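Long-range contacts in 2,4-dihydroxyhept-2-ene-1,7-dioic acid aldolase (Kordia algicida OT-1, PDB 6BDD), which binds heme as an H-NOX domain protein and probably serves in nitric oxide or oxygen sensing: residues A[130-135]-A[171-176]; A[66-71]-A[139-144]. All coordinates share one frame; numbering follows the deposited sequence.

Contact 1: A[130-135]-A[171-176]. With HEM (protoporphyrin IX containing Fe), chain B.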
# COMPACT_ATOMS: atom_id res chain seq x y z
N THR A 130 1.68 17.33 -3.81
CA THR A 130 0.37 17.26 -3.17
C THR A 130 -0.56 16.45 -4.07
O THR A 130 -0.79 16.82 -5.23
CB THR A 130 -0.20 18.65 -2.92
OG1 THR A 130 0.67 19.38 -2.05
CG2 THR A 130 -1.58 18.56 -2.29
N MET A 131 -1.09 15.35 -3.54
CA MET A 131 -1.95 14.46 -4.30
C MET A 131 -3.21 14.15 -3.50
O MET A 131 -3.20 14.13 -2.27
CB MET A 131 -1.23 13.14 -4.65
CG MET A 131 -0.15 13.28 -5.70
SD MET A 131 0.31 11.68 -6.39
CE MET A 131 0.74 10.78 -4.91
N ILE A 132 -4.30 13.91 -4.23
CA ILE A 132 -5.57 13.51 -3.64
C ILE A 132 -5.74 12.01 -3.86
O ILE A 132 -5.78 11.55 -5.01
CB ILE A 132 -6.74 14.29 -4.24
CG1 ILE A 132 -6.53 15.80 -4.06
CG2 ILE A 132 -8.05 13.86 -3.58
CD1 ILE A 132 -6.46 16.24 -2.62
N TYR A 133 -5.82 11.26 -2.77
CA TYR A 133 -6.04 9.82 -2.82
C TYR A 133 -7.53 9.54 -2.67
O TYR A 133 -8.18 10.11 -1.80
CB TYR A 133 -5.24 9.12 -1.71
CG TYR A 133 -5.67 7.71 -1.40
CD1 TYR A 133 -5.11 6.63 -2.07
CD2 TYR A 133 -6.61 7.44 -0.41
CE1 TYR A 133 -5.49 5.33 -1.78
CE2 TYR A 133 -7.00 6.15 -0.12
CZ TYR A 133 -6.43 5.10 -0.81
OH TYR A 133 -6.81 3.81 -0.52
N LYS A 134 -8.05 8.66 -3.52
CA LYS A 134 -9.46 8.29 -3.46
C LYS A 134 -9.61 6.79 -3.66
O LYS A 134 -9.10 6.24 -4.64
CB LYS A 134 -10.27 9.05 -4.53
CG LYS A 134 -10.51 10.51 -4.21
CD LYS A 134 -11.59 11.10 -5.10
CE LYS A 134 -11.75 12.59 -4.86
NZ LYS A 134 -12.77 13.20 -5.76
N SER A 135 -10.30 6.15 -2.72
CA SER A 135 -10.56 4.72 -2.80
C SER A 135 -11.61 4.32 -1.77
O SER A 135 -11.51 4.70 -0.60
CB SER A 135 -9.28 3.91 -2.58
OG SER A 135 -9.58 2.55 -2.32
N GLU A 171 -11.19 9.55 0.96
CA GLU A 171 -10.60 10.66 0.22
C GLU A 171 -9.61 11.35 1.15
O GLU A 171 -10.01 11.94 2.15
CB GLU A 171 -11.67 11.65 -0.26
CG GLU A 171 -11.12 12.77 -1.13
CD GLU A 171 -12.19 13.73 -1.61
OE1 GLU A 171 -13.39 13.46 -1.35
OE2 GLU A 171 -11.84 14.74 -2.25
N VAL A 172 -8.32 11.26 0.81
CA VAL A 172 -7.25 11.75 1.67
C VAL A 172 -6.31 12.61 0.84
O VAL A 172 -5.87 12.19 -0.24
CB VAL A 172 -6.48 10.60 2.34
CG1 VAL A 172 -5.34 11.14 3.18
CG2 VAL A 172 -7.41 9.74 3.18
N LYS A 173 -5.99 13.80 1.34
CA LYS A 173 -5.01 14.68 0.71
C LYS A 173 -3.63 14.35 1.26
O LYS A 173 -3.40 14.43 2.47
CB LYS A 173 -5.36 16.15 0.96
CG LYS A 173 -4.28 17.11 0.50
CD LYS A 173 -4.48 18.49 1.11
CE LYS A 173 -5.08 19.46 0.10
NZ LYS A 173 -4.67 20.86 0.37
N PHE A 174 -2.72 13.97 0.36
CA PHE A 174 -1.34 13.67 0.72
C PHE A 174 -0.48 14.90 0.45
O PHE A 174 -0.41 15.37 -0.69
CB PHE A 174 -0.81 12.48 -0.08
CG PHE A 174 -1.20 11.14 0.49
CD1 PHE A 174 -2.47 10.63 0.28
CD2 PHE A 174 -0.29 10.39 1.22
CE1 PHE A 174 -2.83 9.39 0.80
CE2 PHE A 174 -0.64 9.15 1.73
CZ PHE A 174 -1.91 8.66 1.52
N ILE A 175 0.17 15.41 1.49
CA ILE A 175 1.12 16.51 1.37
C ILE A 175 2.51 15.93 1.60
O ILE A 175 2.87 15.58 2.73
CB ILE A 175 0.82 17.65 2.35
CG1 ILE A 175 -0.56 18.25 2.07
CG2 ILE A 175 1.89 18.73 2.26
CD1 ILE A 175 -1.50 18.18 3.25
N ILE A 176 3.29 15.83 0.53
CA ILE A 176 4.59 15.18 0.55
C ILE A 176 5.67 16.24 0.39
O ILE A 176 5.62 17.05 -0.54
CB ILE A 176 4.70 14.11 -0.56
CG1 ILE A 176 3.55 13.10 -0.43
CG2 ILE A 176 6.04 13.41 -0.49
CD1 ILE A 176 3.25 12.35 -1.71
CHA HEM B . -2.85 -1.49 -4.88
CHB HEM B . 0.73 -2.63 -7.93
CHC HEM B . 3.07 1.42 -6.77
CHD HEM B . -0.77 2.80 -4.21
C1A HEM B . -2.03 -2.18 -5.74
C2A HEM B . -2.20 -3.57 -6.14
C3A HEM B . -1.22 -3.88 -6.98
C4A HEM B . -0.39 -2.70 -7.14
CMA HEM B . -1.00 -5.25 -7.65
CAA HEM B . -3.33 -4.51 -5.68
CBA HEM B . -4.53 -4.36 -6.60
CGA HEM B . -5.58 -5.38 -6.25
O1A HEM B . -6.61 -5.46 -6.96
O2A HEM B . -5.38 -6.13 -5.26
C1B HEM B . 1.69 -1.66 -7.83
C2B HEM B . 3.00 -1.71 -8.45
C3B HEM B . 3.65 -0.58 -8.12
C4B HEM B . 2.76 0.20 -7.30
CMB HEM B . 3.49 -2.89 -9.32
CAB HEM B . 5.07 -0.09 -8.50
CBB HEM B . 5.87 -0.69 -9.39
C1C HEM B . 2.25 2.11 -5.91
C2C HEM B . 2.62 3.29 -5.16
C3C HEM B . 1.55 3.67 -4.45
C4C HEM B . 0.49 2.74 -4.75
CMC HEM B . 4.03 3.93 -5.22
CAC HEM B . 1.35 4.85 -3.47
CBC HEM B . 2.25 5.80 -3.27
C1D HEM B . -1.58 1.71 -4.07
C2D HEM B . -2.59 1.55 -3.04
C3D HEM B . -3.17 0.37 -3.23
C4D HEM B . -2.54 -0.26 -4.37
CMD HEM B . -2.93 2.58 -1.95
CAD HEM B . -4.31 -0.20 -2.35
CBD HEM B . -5.62 -0.26 -3.13
CGD HEM B . -6.50 0.91 -2.78
O1D HEM B . -6.03 1.81 -2.02
O2D HEM B . -7.66 0.95 -3.25
NA HEM B . -0.90 -1.67 -6.37
NB HEM B . 1.56 -0.47 -7.12
NC HEM B . 0.93 1.79 -5.64
ND HEM B . -1.56 0.58 -4.87
FE HEM B . -0.08 0.14 -6.15
O HOH W 1 -12.93 15.97 -4.48
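Y133 and F174 lie side by side and point the same way, meeting obliquely where CB of Y133 rests 3.5 Å from CE1 of F174. The phenol ring also crosses V172, with CD2 of Y133 lying 4.2 Å from CB of V172, so a phenylalanine and a beta-branched valine press against its base while its hydroxyl end points off the sheet. That reach depends on the first torsion of Y133, which sets CG anti to the backbone N (chi1 164°). OH of Y133 then donates to the heme propionate oxygen O1D at 2.6 Å, and the acceptor sits at the ring edge, in its plane. OG of S135 grips the other oxygen, O2D, at 2.7 Å, so each oxygen of this carboxylate accepts a hydrogen bond from a hydroxyl. Y133, S135 and R137, whose NE is also hydrogen-bonded to the heme, make up the Y-x-S-x-R heme-binding motif of the H-NOX family. Beneath it, the two central strands of a four-stranded antiparallel sheet are tied by paired N-H...O bonds at M131 with F174 and at Y133 with V172. Apolar M131, V172 and F174 suit the face they share with Y133, since helix 140-153 packs over it, M147 touching F174. The other face, partly exposed, mixes charged K134, E171 and K173 with T130, I132 and I175. K134 and E171 run alongside each other, E171 fully extended with CG anti to its N (chi1 -176°). Their salt bridge is long, NZ of K134 to OE2 of E171 3.9 Å, and a water shares the load, accepting a hydrogen bond from NZ of K134 and donating one to OE2 of E171 at 2.8 Å. Between this pair and the aliphatic stem of K173, I132 fills in, its CD1 3.7 Å from CB of K173.

Contact 2: A[66-71]-A[139-144]. With HEM (protoporphyrin IX containing Fe), chain B.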
# COMPACT_ATOMS: atom_id res chain seq x y z
N LEU A 66 -1.00 -1.40 11.02
CA LEU A 66 -0.82 -2.71 10.40
C LEU A 66 -0.68 -2.59 8.89
O LEU A 66 0.16 -3.26 8.28
CB LEU A 66 -1.98 -3.63 10.77
CG LEU A 66 -2.08 -4.05 12.23
CD1 LEU A 66 -3.41 -4.74 12.51
CD2 LEU A 66 -0.91 -4.96 12.61
N LEU A 67 -1.51 -1.75 8.26
CA LEU A 67 -1.42 -1.56 6.82
C LEU A 67 -0.12 -0.87 6.43
O LEU A 67 0.45 -1.17 5.38
CB LEU A 67 -2.62 -0.75 6.32
CG LEU A 67 -3.92 -1.51 6.06
CD1 LEU A 67 -5.01 -0.56 5.60
CD2 LEU A 67 -3.70 -2.61 5.03
N LEU A 68 0.36 0.05 7.27
CA LEU A 68 1.61 0.74 6.97
C LEU A 68 2.78 -0.23 6.99
O LEU A 68 3.59 -0.27 6.05
CB LEU A 68 1.84 1.87 7.98
CG LEU A 68 2.89 2.94 7.66
CD1 LEU A 68 2.52 4.24 8.34
CD2 LEU A 68 4.29 2.51 8.07
N THR A 69 2.90 -1.03 8.06
CA THR A 69 4.00 -1.98 8.16
C THR A 69 3.95 -3.00 7.03
O THR A 69 4.99 -3.35 6.46
CB THR A 69 3.95 -2.68 9.52
OG1 THR A 69 4.06 -1.70 10.57
CG2 THR A 69 5.10 -3.68 9.65
N TYR A 70 2.75 -3.49 6.69
CA TYR A 70 2.63 -4.43 5.59
C TYR A 70 3.02 -3.79 4.27
O TYR A 70 3.68 -4.42 3.43
CB TYR A 70 1.21 -4.98 5.52
CG TYR A 70 0.92 -5.79 4.28
CD1 TYR A 70 1.78 -6.82 3.89
CD2 TYR A 70 -0.19 -5.53 3.49
CE1 TYR A 70 1.53 -7.56 2.75
CE2 TYR A 70 -0.45 -6.27 2.35
CZ TYR A 70 0.41 -7.28 1.99
OH TYR A 70 0.16 -8.02 0.85
N ALA A 71 2.62 -2.53 4.06
CA ALA A 71 2.95 -1.85 2.81
C ALA A 71 4.46 -1.66 2.66
O ALA A 71 5.01 -1.82 1.57
CB ALA A 71 2.24 -0.50 2.75
N MET A 139 -7.49 2.67 2.09
CA MET A 139 -6.16 2.12 2.37
C MET A 139 -5.08 3.18 2.21
O MET A 139 -4.04 2.95 1.59
CB MET A 139 -5.89 0.92 1.48
CG MET A 139 -6.85 -0.24 1.70
SD MET A 139 -6.55 -1.63 0.59
CE MET A 139 -4.86 -2.04 1.02
N HIS A 140 -5.32 4.37 2.77
CA HIS A 140 -4.36 5.46 2.63
C HIS A 140 -3.02 5.14 3.29
O HIS A 140 -1.98 5.59 2.82
CB HIS A 140 -4.94 6.75 3.22
CG HIS A 140 -5.72 6.54 4.48
ND1 HIS A 140 -5.12 6.44 5.72
CD2 HIS A 140 -7.05 6.42 4.70
CE1 HIS A 140 -6.04 6.26 6.64
NE2 HIS A 140 -7.22 6.25 6.05
N HIS A 141 -3.04 4.37 4.38
CA HIS A 141 -1.79 4.01 5.04
C HIS A 141 -1.03 2.91 4.30
O HIS A 141 0.18 2.78 4.47
CB HIS A 141 -2.05 3.59 6.48
CG HIS A 141 -1.90 4.71 7.47
ND1 HIS A 141 -2.67 5.85 7.41
CD2 HIS A 141 -1.06 4.87 8.52
CE1 HIS A 141 -2.32 6.66 8.39
NE2 HIS A 141 -1.34 6.09 9.08
N PHE A 142 -1.73 2.12 3.48
CA PHE A 142 -1.03 1.24 2.54
C PHE A 142 -0.28 2.06 1.50
O PHE A 142 0.86 1.73 1.15
CB PHE A 142 -2.02 0.29 1.87
CG PHE A 142 -1.38 -0.76 1.01
CD1 PHE A 142 -0.85 -1.91 1.58
CD2 PHE A 142 -1.31 -0.60 -0.36
CE1 PHE A 142 -0.25 -2.88 0.79
CE2 PHE A 142 -0.72 -1.57 -1.16
CZ PHE A 142 -0.19 -2.71 -0.58
N GLY A 143 -0.89 3.14 1.01
CA GLY A 143 -0.18 4.03 0.12
C GLY A 143 0.94 4.79 0.80
O GLY A 143 1.97 5.07 0.19
N LEU A 144 0.75 5.13 2.08
CA LEU A 144 1.80 5.83 2.82
C LEU A 144 3.04 4.96 2.99
O LEU A 144 4.17 5.45 2.89
CB LEU A 144 1.26 6.28 4.18
CG LEU A 144 2.27 6.93 5.14
CD1 LEU A 144 2.89 8.16 4.51
CD2 LEU A 144 1.61 7.27 6.46
CHA HEM B . -2.85 -1.49 -4.88
CHB HEM B . 0.73 -2.63 -7.93
CHC HEM B . 3.07 1.42 -6.77
CHD HEM B . -0.77 2.80 -4.21
C1A HEM B . -2.03 -2.18 -5.74
C2A HEM B . -2.20 -3.57 -6.14
C3A HEM B . -1.22 -3.88 -6.98
C4A HEM B . -0.39 -2.70 -7.14
CMA HEM B . -1.00 -5.25 -7.65
CAA HEM B . -3.33 -4.51 -5.68
CBA HEM B . -4.53 -4.36 -6.60
CGA HEM B . -5.58 -5.38 -6.25
O1A HEM B . -6.61 -5.46 -6.96
O2A HEM B . -5.38 -6.13 -5.26
C1B HEM B . 1.69 -1.66 -7.83
C2B HEM B . 3.00 -1.71 -8.45
C3B HEM B . 3.65 -0.58 -8.12
C4B HEM B . 2.76 0.20 -7.30
CMB HEM B . 3.49 -2.89 -9.32
CAB HEM B . 5.07 -0.09 -8.50
CBB HEM B . 5.87 -0.69 -9.39
C1C HEM B . 2.25 2.11 -5.91
C2C HEM B . 2.62 3.29 -5.16
C3C HEM B . 1.55 3.67 -4.45
C4C HEM B . 0.49 2.74 -4.75
CMC HEM B . 4.03 3.93 -5.22
CAC HEM B . 1.35 4.85 -3.47
CBC HEM B . 2.25 5.80 -3.27
C1D HEM B . -1.58 1.71 -4.07
C2D HEM B . -2.59 1.55 -3.04
C3D HEM B . -3.17 0.37 -3.23
C4D HEM B . -2.54 -0.26 -4.37
CMD HEM B . -2.93 2.58 -1.95
CAD HEM B . -4.31 -0.20 -2.35
CBD HEM B . -5.62 -0.26 -3.13
CGD HEM B . -6.50 0.91 -2.78
O1D HEM B . -6.03 1.81 -2.02
O2D HEM B . -7.66 0.95 -3.25
NA HEM B . -0.90 -1.67 -6.37
NB HEM B . 1.56 -0.47 -7.12
NC HEM B . 0.93 1.79 -5.64
ND HEM B . -1.56 0.58 -4.87
FE HEM B . -0.08 0.14 -6.15
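L67, L68 and A71 meet H141 and F142 where helices 63-81 and 140-153 run in roughly the same direction, their local axes 34° apart and only 7.3 Å from each other at closest. A small residue suits this approach: CB of A71 comes within 3.1 Å of O of F142, and beside it CA of L68 directs its hydrogen at O of H141. The F142 ring, its CG swung anti to the backbone N (chi1 -173°), fills the space between helix and cofactor. On one flank its CD1 lies 3.6 Å from CB of A71, and its CE1 meets CE2 of Y70 at 3.7 Å, the two ring planes inclined at 44°. CD2 of F142 touches C3D of the heme at 3.6 Å. Many H-NOX proteins have a glycine hinge between their distal and proximal subdomains, and A71 is probably the native alanine that replaces one of its glycines. G143, one turn from M139, suits its place because a CB there would be crowded by the heme methyl CMD. With an alanine in place of F142, the space between A71, Y70 and the porphyrin would probably be left unfilled, and the heme less firmly packed on this side. Toward the start of helix 140-153, flexible M139 bends to set CE 4.2 Å from CD2 of L67 while its sulfur lies against a propionate arm. On the other side of the interface CD1 of L68 touches both CD2 of H141, at 3.6 Å, and CD2 of L144, which lies over one face of the H141 imidazole, whose ND1 shares an in-plane hydrogen bond with ND1 of H140.

In the fold
Contact 2 lies near the middle of the chain, its centre about 5 Å from that of the chain, and is buried and almost wholly apolar, without a single hydrogen bond between its segments. Contact 1 sits farther out, its centre about 13 Å from the chain's, and is two-sided: strand-to-strand hydrogen bonds, one greasy face turned inward and one charged, water-bridged face turned outward. Both touch the heme, contact 1 by polar grips on a propionate, contact 2 by packing against the porphyrin and the arm of that propionate. They also meet each other directly, since helix 140-153 follows strand 128-134 and lies on the sheet: V172 touches H140, and OH of Y133 makes a weak hydrogen bond with N of M139.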